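PDB 3NTV: MW1564 protein from Staphylococcus aureus, which probably transfers methyl groups from S-adenosylmethionine to hydroxyl oxygens, as a putative caffeoyl-CoA O-methyltransferase with a Rossmann-type fold. Local coordinates for residues A[72-80]-A[93-102]; A[150-160]-A[200-208]. All blocks are in the same frame, centred on the assembly; numbering follows the deposited sequence. Where two conformers were deposited one is given.

Interaction 1 of 2, residues A[72-80]-A[93-102]; sequences VKNILEIGT and SDDIHVTTIE. With SO4 (sulfate ion), chain C.
E77 and T100 face each other across two parallel strands, 74-78 and 97-102, joined through helix 84-90 in a beta-alpha-beta unit of the Rossmann-like methyltransferase fold. The strand axes run 16° apart, and N-H donors alternate from H97 N on K73 O to G79 N on I101 O. Both residues have two conformers; in the one described, the E77 side chain can be followed outward. Its CB lies near T100 CG2; CG, set beside the backbone N and anti to the carbonyl carbon (chi1 -53°), passes V98 CG1 at 3.8 Å, and CD lies 3.6 Å from the same methyl. At the tip, OE2 accepts T100 OG1 at 2.7 Å through its anti lone pair. S86 also bonds to OE2 and S85 to OE1, so these helix residues and T100 together satisfy the buried carboxylate. On the other face, I78 and I101 lie side by side. Just before both strands, K73 NZ makes a salt bridge to D95 OD2 (2.9 Å). T80 OG1, bonded chiefly to G83 N, makes only a weak bond to a sulfate that A81 N, I82 N and Y84 N also hold. E102 OE1 receives T80 N at 2.9 Å, 24° out of the carboxylate plane.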
loop_
_atom_site.group_PDB
_atom_site.type_symbol
_atom_site.label_atom_id
_atom_site.label_comp_id
_atom_site.label_asym_id
_atom_site.label_seq_id
_atom_site.Cartn_x
_atom_site.Cartn_y
_atom_site.Cartn_z
ATOM N N VAL A 72 11.087 1.993 -10.672
ATOM C CA VAL A 72 10.577 3.147 -11.396
ATOM C C VAL A 72 11.698 4.131 -11.650
ATOM O O VAL A 72 12.447 4.479 -10.739
ATOM C CB VAL A 72 9.418 3.783 -10.579
ATOM C CG1 VAL A 72 9.057 5.180 -11.086
ATOM C CG2 VAL A 72 8.197 2.876 -10.602
ATOM N N LYS A 73 11.807 4.585 -12.913
ATOM C CA LYS A 73 12.822 5.544 -13.298
ATOM C C LYS A 73 12.201 6.860 -13.754
ATOM O O LYS A 73 12.742 7.906 -13.434
ATOM C CB LYS A 73 13.729 4.978 -14.419
ATOM C CG LYS A 73 14.519 3.706 -14.021
ATOM C CD LYS A 73 15.364 3.891 -12.779
ATOM C CE LYS A 73 16.065 2.598 -12.415
ATOM N NZ LYS A 73 16.760 2.708 -11.106
ATOM N N ASN A 74 11.105 6.811 -14.536
ATOM C CA ASN A 74 10.500 8.026 -15.090
ATOM C C ASN A 74 9.130 8.213 -14.513
ATOM O O ASN A 74 8.256 7.358 -14.691
ATOM C CB ASN A 74 10.402 7.917 -16.622
ATOM C CG ASN A 74 11.721 8.014 -17.353
ATOM O OD1 ASN A 74 12.691 8.631 -16.895
ATOM N ND2 ASN A 74 11.727 7.537 -18.588
ATOM N N ILE A 75 8.927 9.353 -13.832
ATOM C CA ILE A 75 7.646 9.663 -13.190
ATOM C C ILE A 75 7.026 10.901 -13.814
ATOM O O ILE A 75 7.726 11.888 -14.038
ATOM C CB ILE A 75 7.845 9.868 -11.661
ATOM C CG1 ILE A 75 8.453 8.603 -11.017
ATOM C CG2 ILE A 75 6.550 10.253 -10.942
ATOM C CD1 ILE A 75 9.098 8.858 -9.662
ATOM N N LEU A 76 5.696 10.884 -13.986
ATOM C CA LEU A 76 4.946 12.063 -14.439
ATOM C C LEU A 76 3.972 12.402 -13.332
ATOM O O LEU A 76 3.182 11.543 -12.933
ATOM C CB LEU A 76 4.182 11.770 -15.751
ATOM C CG LEU A 76 3.260 12.906 -16.261
ATOM C CD1 LEU A 76 4.058 14.142 -16.615
ATOM C CD2 LEU A 76 2.489 12.434 -17.502
ATOM N N GLU A 77 4.025 13.637 -12.827
ATOM C CA GLU A 77 3.127 14.087 -11.764
ATOM C C GLU A 77 2.266 15.204 -12.291
ATOM O O GLU A 77 2.756 16.097 -13.002
ATOM C CB GLU A 77 3.890 14.654 -10.559
ATOM C CG GLU A 77 4.962 13.783 -9.949
ATOM C CD GLU A 77 5.599 14.491 -8.768
ATOM O OE1 GLU A 77 5.569 13.930 -7.655
ATOM O OE2 GLU A 77 6.055 15.643 -8.936
ATOM N N ILE A 78 0.974 15.171 -11.940
ATOM C CA ILE A 78 0.066 16.228 -12.368
ATOM C C ILE A 78 -0.213 17.073 -11.133
ATOM O O ILE A 78 -0.986 16.678 -10.248
ATOM C CB ILE A 78 -1.224 15.698 -13.038
ATOM C CG1 ILE A 78 -0.962 14.617 -14.136
ATOM C CG2 ILE A 78 -2.081 16.875 -13.539
ATOM C CD1 ILE A 78 -0.143 15.000 -15.322
ATOM N N GLY A 79 0.485 18.181 -11.043
ATOM C CA GLY A 79 0.326 19.111 -9.942
ATOM C C GLY A 79 1.356 18.970 -8.855
ATOM O O GLY A 79 1.895 17.887 -8.608
ATOM N N THR A 80 1.618 20.085 -8.200
ATOM C CA THR A 80 2.494 20.188 -7.055
ATOM C C THR A 80 2.210 21.450 -6.271
ATOM O O THR A 80 1.761 22.459 -6.825
ATOM C CB THR A 80 3.973 20.085 -7.434
ATOM O OG1 THR A 80 4.690 19.889 -6.219
ATOM C CG2 THR A 80 4.506 21.316 -8.199
ATOM N N SER A 93 16.953 7.620 -5.961
ATOM C CA SER A 93 18.032 7.176 -6.823
ATOM C C SER A 93 18.419 8.298 -7.778
ATOM O O SER A 93 17.547 9.052 -8.223
ATOM C CB SER A 93 17.571 5.953 -7.618
ATOM O OG SER A 93 18.637 5.331 -8.316
ATOM N N ASP A 94 19.721 8.421 -8.094
ATOM C CA ASP A 94 20.164 9.488 -9.021
ATOM C C ASP A 94 19.666 9.280 -10.441
ATOM O O ASP A 94 19.714 10.214 -11.236
ATOM C CB ASP A 94 21.704 9.614 -9.045
ATOM C CG ASP A 94 22.358 9.992 -7.728
ATOM O OD1 ASP A 94 21.691 10.653 -6.895
ATOM O OD2 ASP A 94 23.552 9.664 -7.545
ATOM N N ASP A 95 19.205 8.081 -10.780
ATOM C CA ASP A 95 18.686 7.831 -12.130
ATOM C C ASP A 95 17.171 8.077 -12.272
ATOM O O ASP A 95 16.593 7.810 -13.336
ATOM C CB ASP A 95 19.090 6.441 -12.642
ATOM C CG ASP A 95 18.651 5.268 -11.801
ATOM O OD1 ASP A 95 17.897 5.482 -10.828
ATOM O OD2 ASP A 95 19.039 4.126 -12.133
ATOM N N ILE A 96 16.530 8.589 -11.214
ATOM C CA ILE A 96 15.088 8.880 -11.302
ATOM C C ILE A 96 14.879 10.239 -11.919
ATOM O O ILE A 96 15.567 11.197 -11.574
ATOM C CB ILE A 96 14.376 8.750 -9.934
ATOM C CG1 ILE A 96 14.244 7.253 -9.588
ATOM C CG2 ILE A 96 12.965 9.435 -9.919
ATOM C CD1 ILE A 96 13.895 6.971 -8.147
ATOM N N HIS A 97 13.913 10.317 -12.819
ATOM C CA HIS A 97 13.498 11.555 -13.458
ATOM C C HIS A 97 12.058 11.825 -13.069
ATOM O O HIS A 97 11.229 10.932 -13.179
ATOM C CB HIS A 97 13.582 11.434 -15.006
ATOM C CG HIS A 97 12.819 12.533 -15.695
ATOM N ND1 HIS A 97 13.375 13.788 -15.869
ATOM C CD2 HIS A 97 11.514 12.576 -16.076
ATOM C CE1 HIS A 97 12.416 14.538 -16.397
ATOM N NE2 HIS A 97 11.271 13.852 -16.522
ATOM N N VAL A 98 11.723 13.082 -12.754
ATOM C CA VAL A 98 10.337 13.443 -12.479
ATOM C C VAL A 98 9.967 14.635 -13.370
ATOM O O VAL A 98 10.673 15.653 -13.366
ATOM C CB VAL A 98 10.100 13.816 -10.989
ATOM C CG1 VAL A 98 8.614 14.132 -10.738
ATOM C CG2 VAL A 98 10.582 12.704 -10.049
ATOM N N THR A 99 8.863 14.503 -14.112
ATOM C CA THR A 99 8.264 15.603 -14.852
ATOM C C THR A 99 7.018 15.987 -14.037
ATOM O O THR A 99 6.173 15.118 -13.757
ATOM C CB THR A 99 7.911 15.221 -16.291
ATOM O OG1 THR A 99 9.128 15.111 -17.033
ATOM C CG2 THR A 99 7.077 16.312 -16.983
ATOM N N THR A 100 6.929 17.274 -13.644
ATOM C CA THR A 100 5.790 17.777 -12.868
ATOM C C THR A 100 5.104 18.916 -13.609
ATOM O O THR A 100 5.754 19.908 -13.948
ATOM C CB THR A 100 6.223 18.215 -11.449
ATOM O OG1 THR A 100 7.021 17.206 -10.849
ATOM C CG2 THR A 100 5.041 18.474 -10.539
ATOM N N ILE A 101 3.792 18.774 -13.851
ATOM C CA ILE A 101 2.999 19.810 -14.523
ATOM C C ILE A 101 2.312 20.622 -13.445
ATOM O O ILE A 101 1.634 20.048 -12.579
ATOM C CB ILE A 101 1.972 19.205 -15.517
ATOM C CG1 ILE A 101 2.657 18.287 -16.568
ATOM C CG2 ILE A 101 1.082 20.310 -16.171
ATOM C CD1 ILE A 101 1.658 17.413 -17.420
ATOM N N GLU A 102 2.411 21.953 -13.535
ATOM C CA GLU A 102 1.751 22.827 -12.584
ATOM C C GLU A 102 1.365 24.136 -13.251
ATOM O O GLU A 102 2.165 24.730 -13.974
ATOM C CB GLU A 102 2.620 23.063 -11.329
ATOM C CG GLU A 102 1.933 23.867 -10.216
ATOM C CD GLU A 102 0.514 23.483 -9.827
ATOM O OE1 GLU A 102 0.266 22.286 -9.551
ATOM O OE2 GLU A 102 -0.357 24.383 -9.804
HETATM S S SO4 C . 3.825 18.302 -3.165
HETATM O O1 SO4 C . 4.595 17.508 -4.153
HETATM O O2 SO4 C . 4.595 19.500 -2.865
HETATM O O3 SO4 C . 2.521 18.680 -3.769
HETATM O O4 SO4 C . 3.550 17.432 -2.007
HETATM O O HOH W 1 15.187 8.256 -15.644
#

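Interaction 2 of 2, residues A[150-160]-A[200-208]; sequences AAKAQSKKFFE and KVQDYNEWL
W207 turns the edge of its six-membered ring toward the face of F159 in an offset edge-to-face pair: the planes stand at 88°, the centroids 5.2 Å apart, and W207 CH2 comes within 3.4 Å of F159 CD2. K156 lays CD over one face of the indole, 3.9 Å from the centroid of the five-membered ring and 23° off its normal, a CH-pi contact. E160 CG reaches the benzo part at CZ2. L208 CD1 meets F159 CE1, the two side chains crossing at about a right angle. Further back along helix 192-209, the Y204 ring has A150 CB over one face, 3.9 Å from CD2, and its OH bonds to T174. K200 supplies the polar element: with CG anti to the backbone N (chi1 -179°) and a bend at chi3, it brings NZ to A151 O (2.9 Å) from above the carbonyl plane and to A153 O (2.7 Å) tilted from it, clamping the loop after strand 143-149. S155 OG closes the same turn on A150 O. Thus helices 155-162 and 192-209 pack together beside the sheet: F159 and A150 touch strand 170-175, L208 touches strand 214-219, and N205 bonds to Y28 of the second subunit.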
loop_
_atom_site.group_PDB
_atom_site.type_symbol
_atom_site.label_atom_id
_atom_site.label_comp_id
_atom_site.label_asym_id
_atom_site.label_seq_id
_atom_site.Cartn_x
_atom_site.Cartn_y
_atom_site.Cartn_z
ATOM N N ALA A 150 -7.303 12.828 -7.606
ATOM C CA ALA A 150 -8.654 12.642 -8.175
ATOM C C ALA A 150 -9.513 13.906 -8.166
ATOM O O ALA A 150 -10.430 14.027 -8.975
ATOM C CB ALA A 150 -9.390 11.552 -7.425
ATOM N N ALA A 151 -9.254 14.801 -7.227
ATOM C CA ALA A 151 -10.067 16.009 -7.061
ATOM C C ALA A 151 -9.557 17.235 -7.825
ATOM O O ALA A 151 -10.283 18.227 -7.912
ATOM C CB ALA A 151 -10.179 16.335 -5.587
ATOM N N LYS A 152 -8.323 17.174 -8.366
ATOM C CA LYS A 152 -7.687 18.286 -9.072
ATOM C C LYS A 152 -8.159 18.453 -10.501
ATOM O O LYS A 152 -7.843 17.646 -11.380
ATOM C CB LYS A 152 -6.146 18.181 -9.009
ATOM C CG LYS A 152 -5.528 18.651 -7.698
ATOM C CD LYS A 152 -3.983 18.725 -7.822
ATOM C CE LYS A 152 -3.286 18.641 -6.482
ATOM N NZ LYS A 152 -1.813 18.498 -6.640
ATOM N N ALA A 153 -8.905 19.545 -10.759
ATOM C CA ALA A 153 -9.365 19.862 -12.106
ATOM C C ALA A 153 -10.012 18.678 -12.854
ATOM O O ALA A 153 -10.807 17.948 -12.251
ATOM C CB ALA A 153 -8.241 20.531 -12.920
ATOM N N GLN A 154 -9.673 18.470 -14.134
ATOM C CA GLN A 154 -10.297 17.435 -14.959
ATOM C C GLN A 154 -9.517 16.139 -14.811
ATOM O O GLN A 154 -8.863 15.699 -15.751
ATOM C CB GLN A 154 -10.379 17.876 -16.431
ATOM C CG GLN A 154 -11.142 19.193 -16.639
ATOM C CD GLN A 154 -10.310 20.453 -16.469
ATOM O OE1 GLN A 154 -9.082 20.428 -16.259
ATOM N NE2 GLN A 154 -10.974 21.603 -16.571
ATOM N N SER A 155 -9.599 15.532 -13.626
ATOM C CA SER A 155 -8.827 14.320 -13.340
ATOM C C SER A 155 -9.021 13.163 -14.309
ATOM O O SER A 155 -8.032 12.536 -14.685
ATOM C CB SER A 155 -9.003 13.894 -11.890
ATOM O OG SER A 155 -10.379 13.676 -11.603
ATOM N N LYS A 156 -10.275 12.873 -14.741
ATOM C CA LYS A 156 -10.528 11.779 -15.695
ATOM C C LYS A 156 -9.853 12.121 -17.023
ATOM O O LYS A 156 -9.233 11.256 -17.638
ATOM C CB LYS A 156 -12.040 11.562 -15.959
ATOM C CG LYS A 156 -12.836 10.987 -14.800
ATOM C CD LYS A 156 -14.172 10.399 -15.292
ATOM C CE LYS A 156 -15.259 11.419 -15.535
ATOM N NZ LYS A 156 -16.536 10.764 -15.927
ATOM N N LYS A 157 -9.974 13.384 -17.469
ATOM C CA LYS A 157 -9.354 13.798 -18.727
ATOM C C LYS A 157 -7.846 13.638 -18.641
ATOM O O LYS A 157 -7.251 13.167 -19.584
ATOM C CB LYS A 157 -9.712 15.255 -19.064
ATOM C CG LYS A 157 -11.117 15.446 -19.615
ATOM C CD LYS A 157 -11.333 16.905 -20.006
ATOM C CE LYS A 157 -12.654 17.141 -20.694
ATOM N NZ LYS A 157 -12.675 18.451 -21.400
ATOM N N PHE A 158 -7.232 13.987 -17.497
ATOM C CA PHE A 158 -5.781 13.846 -17.339
ATOM C C PHE A 158 -5.381 12.388 -17.458
ATOM O O PHE A 158 -4.411 12.097 -18.145
ATOM C CB PHE A 158 -5.282 14.465 -16.018
ATOM C CG PHE A 158 -5.586 15.929 -15.804
ATOM C CD1 PHE A 158 -5.789 16.787 -16.885
ATOM C CD2 PHE A 158 -5.641 16.459 -14.523
ATOM C CE1 PHE A 158 -6.080 18.137 -16.675
ATOM C CE2 PHE A 158 -5.928 17.808 -14.315
ATOM C CZ PHE A 158 -6.129 18.645 -15.393
ATOM N N PHE A 159 -6.159 11.464 -16.851
ATOM C CA PHE A 159 -5.869 10.041 -16.994
ATOM C C PHE A 159 -5.912 9.636 -18.473
ATOM O O PHE A 159 -4.992 8.986 -18.942
ATOM C CB PHE A 159 -6.867 9.220 -16.171
ATOM C CG PHE A 159 -6.602 7.741 -16.064
ATOM C CD1 PHE A 159 -6.190 7.178 -14.856
ATOM C CD2 PHE A 159 -6.827 6.891 -17.149
ATOM C CE1 PHE A 159 -5.966 5.797 -14.751
ATOM C CE2 PHE A 159 -6.621 5.510 -17.036
ATOM C CZ PHE A 159 -6.197 4.972 -15.839
ATOM N N GLU A 160 -6.958 10.058 -19.227
ATOM C CA GLU A 160 -7.058 9.692 -20.652
ATOM C C GLU A 160 -5.934 10.302 -21.507
ATOM O O GLU A 160 -5.395 9.626 -22.382
ATOM C CB GLU A 160 -8.429 10.107 -21.226
ATOM C CG GLU A 160 -9.617 9.401 -20.594
ATOM C CD GLU A 160 -10.974 9.927 -21.022
ATOM O OE1 GLU A 160 -11.146 11.166 -21.094
ATOM O OE2 GLU A 160 -11.885 9.095 -21.235
ATOM N N LYS A 200 -17.213 14.652 -8.139
ATOM C CA LYS A 200 -16.133 14.444 -9.104
ATOM C C LYS A 200 -15.296 13.196 -8.738
ATOM O O LYS A 200 -15.028 12.371 -9.602
ATOM C CB LYS A 200 -15.219 15.693 -9.144
ATOM C CG LYS A 200 -14.074 15.580 -10.159
ATOM C CD LYS A 200 -12.939 16.570 -9.838
ATOM C CE LYS A 200 -13.273 17.976 -10.233
ATOM N NZ LYS A 200 -12.091 18.871 -10.074
ATOM N N VAL A 201 -14.919 13.072 -7.473
ATOM C CA VAL A 201 -14.074 11.976 -6.976
ATOM C C VAL A 201 -14.827 10.657 -7.075
ATOM O O VAL A 201 -14.278 9.664 -7.560
ATOM C CB VAL A 201 -13.544 12.300 -5.556
ATOM C CG1 VAL A 201 -12.954 11.081 -4.882
ATOM C CG2 VAL A 201 -12.495 13.418 -5.620
ATOM N N GLN A 202 -16.110 10.654 -6.665
ATOM C CA GLN A 202 -16.910 9.438 -6.789
ATOM C C GLN A 202 -17.048 9.012 -8.234
ATOM O O GLN A 202 -16.903 7.815 -8.511
ATOM C CB GLN A 202 -18.275 9.588 -6.108
ATOM C CG GLN A 202 -18.175 9.667 -4.571
ATOM C CD GLN A 202 -19.517 9.912 -3.893
ATOM O OE1 GLN A 202 -19.636 9.841 -2.661
ATOM N NE2 GLN A 202 -20.527 10.308 -4.648
ATOM N N ASP A 203 -17.319 9.972 -9.162
ATOM C CA ASP A 203 -17.399 9.674 -10.596
ATOM C C ASP A 203 -16.058 9.107 -11.103
ATOM O O ASP A 203 -16.050 8.140 -11.856
ATOM C CB ASP A 203 -17.781 10.928 -11.405
ATOM C CG ASP A 203 -19.231 11.343 -11.228
ATOM O OD1 ASP A 203 -20.002 10.575 -10.588
ATOM O OD2 ASP A 203 -19.600 12.429 -11.725
ATOM N N TYR A 204 -14.933 9.727 -10.699
ATOM C CA TYR A 204 -13.596 9.261 -11.088
ATOM C C TYR A 204 -13.382 7.820 -10.641
ATOM O O TYR A 204 -12.944 7.010 -11.449
ATOM C CB TYR A 204 -12.505 10.179 -10.486
ATOM C CG TYR A 204 -11.089 9.734 -10.789
ATOM C CD1 TYR A 204 -10.396 10.247 -11.883
ATOM C CD2 TYR A 204 -10.452 8.781 -9.999
ATOM C CE1 TYR A 204 -9.090 9.840 -12.169
ATOM C CE2 TYR A 204 -9.148 8.365 -10.279
ATOM C CZ TYR A 204 -8.464 8.914 -11.354
ATOM O OH TYR A 204 -7.165 8.556 -11.639
ATOM N N ASN A 205 -13.661 7.512 -9.372
ATOM C CA ASN A 205 -13.471 6.149 -8.841
ATOM C C ASN A 205 -14.255 5.087 -9.618
ATOM O O ASN A 205 -13.701 4.050 -9.980
ATOM C CB ASN A 205 -13.785 6.091 -7.362
ATOM C CG ASN A 205 -12.839 6.921 -6.530
ATOM O OD1 ASN A 205 -11.727 7.295 -6.967
ATOM N ND2 ASN A 205 -13.276 7.285 -5.344
ATOM N N GLU A 206 -15.544 5.361 -9.885
ATOM C CA GLU A 206 -16.406 4.438 -10.632
ATOM C C GLU A 206 -15.901 4.263 -12.052
ATOM O O GLU A 206 -15.916 3.158 -12.567
ATOM C CB GLU A 206 -17.854 4.959 -10.664
ATOM C CG GLU A 206 -18.557 4.952 -9.321
ATOM C CD GLU A 206 -19.032 3.613 -8.779
ATOM O OE1 GLU A 206 -19.337 3.555 -7.567
ATOM O OE2 GLU A 206 -19.113 2.632 -9.555
ATOM N N TRP A 207 -15.471 5.349 -12.695
ATOM C CA TRP A 207 -14.982 5.288 -14.066
ATOM C C TRP A 207 -13.658 4.479 -14.101
ATOM O O TRP A 207 -13.459 3.653 -14.989
ATOM C CB TRP A 207 -14.782 6.716 -14.575
ATOM C CG TRP A 207 -14.101 6.817 -15.897
ATOM C CD1 TRP A 207 -14.686 6.780 -17.129
ATOM C CD2 TRP A 207 -12.703 7.027 -16.118
ATOM N NE1 TRP A 207 -13.732 6.937 -18.108
ATOM C CE2 TRP A 207 -12.507 7.120 -17.512
ATOM C CE3 TRP A 207 -11.594 7.183 -15.262
ATOM C CZ2 TRP A 207 -11.244 7.326 -18.077
ATOM C CZ3 TRP A 207 -10.347 7.405 -15.822
ATOM C CH2 TRP A 207 -10.177 7.453 -17.213
ATOM N N LEU A 208 -12.788 4.700 -13.105
ATOM C CA LEU A 208 -11.496 4.011 -13.029
ATOM C C LEU A 208 -11.626 2.497 -12.925
ATOM O O LEU A 208 -10.959 1.782 -13.677
ATOM C CB LEU A 208 -10.676 4.566 -11.869
ATOM C CG LEU A 208 -9.299 3.925 -11.604
ATOM C CD1 LEU A 208 -8.383 4.114 -12.796
ATOM C CD2 LEU A 208 -8.690 4.541 -10.364
#

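Overall arrangement
Interaction 1 is the more buried contact and joins two strands of the central sheet, mainly through regular backbone hydrogen bonds, with a carboxylate held by hydroxyl groups on one face and apolar side chains on the other. Interaction 2 is partly buried and joins two helices and a loop, relying on aromatic and aliphatic packing plus one lysine that bonds to loop carbonyls. Their centres lie 20 Å apart, yet they meet: I78 CG2 packs on F158 CD2 at 3.7 Å, so helix 155-162 touches both strand 74-78 and helix 192-209. K152 approaches the loop at G79 and T80; its side chain lies about 5 Å from the sulfate, probably from the crystallisation liquor, which may mark a pocket at the C-terminal strand ends.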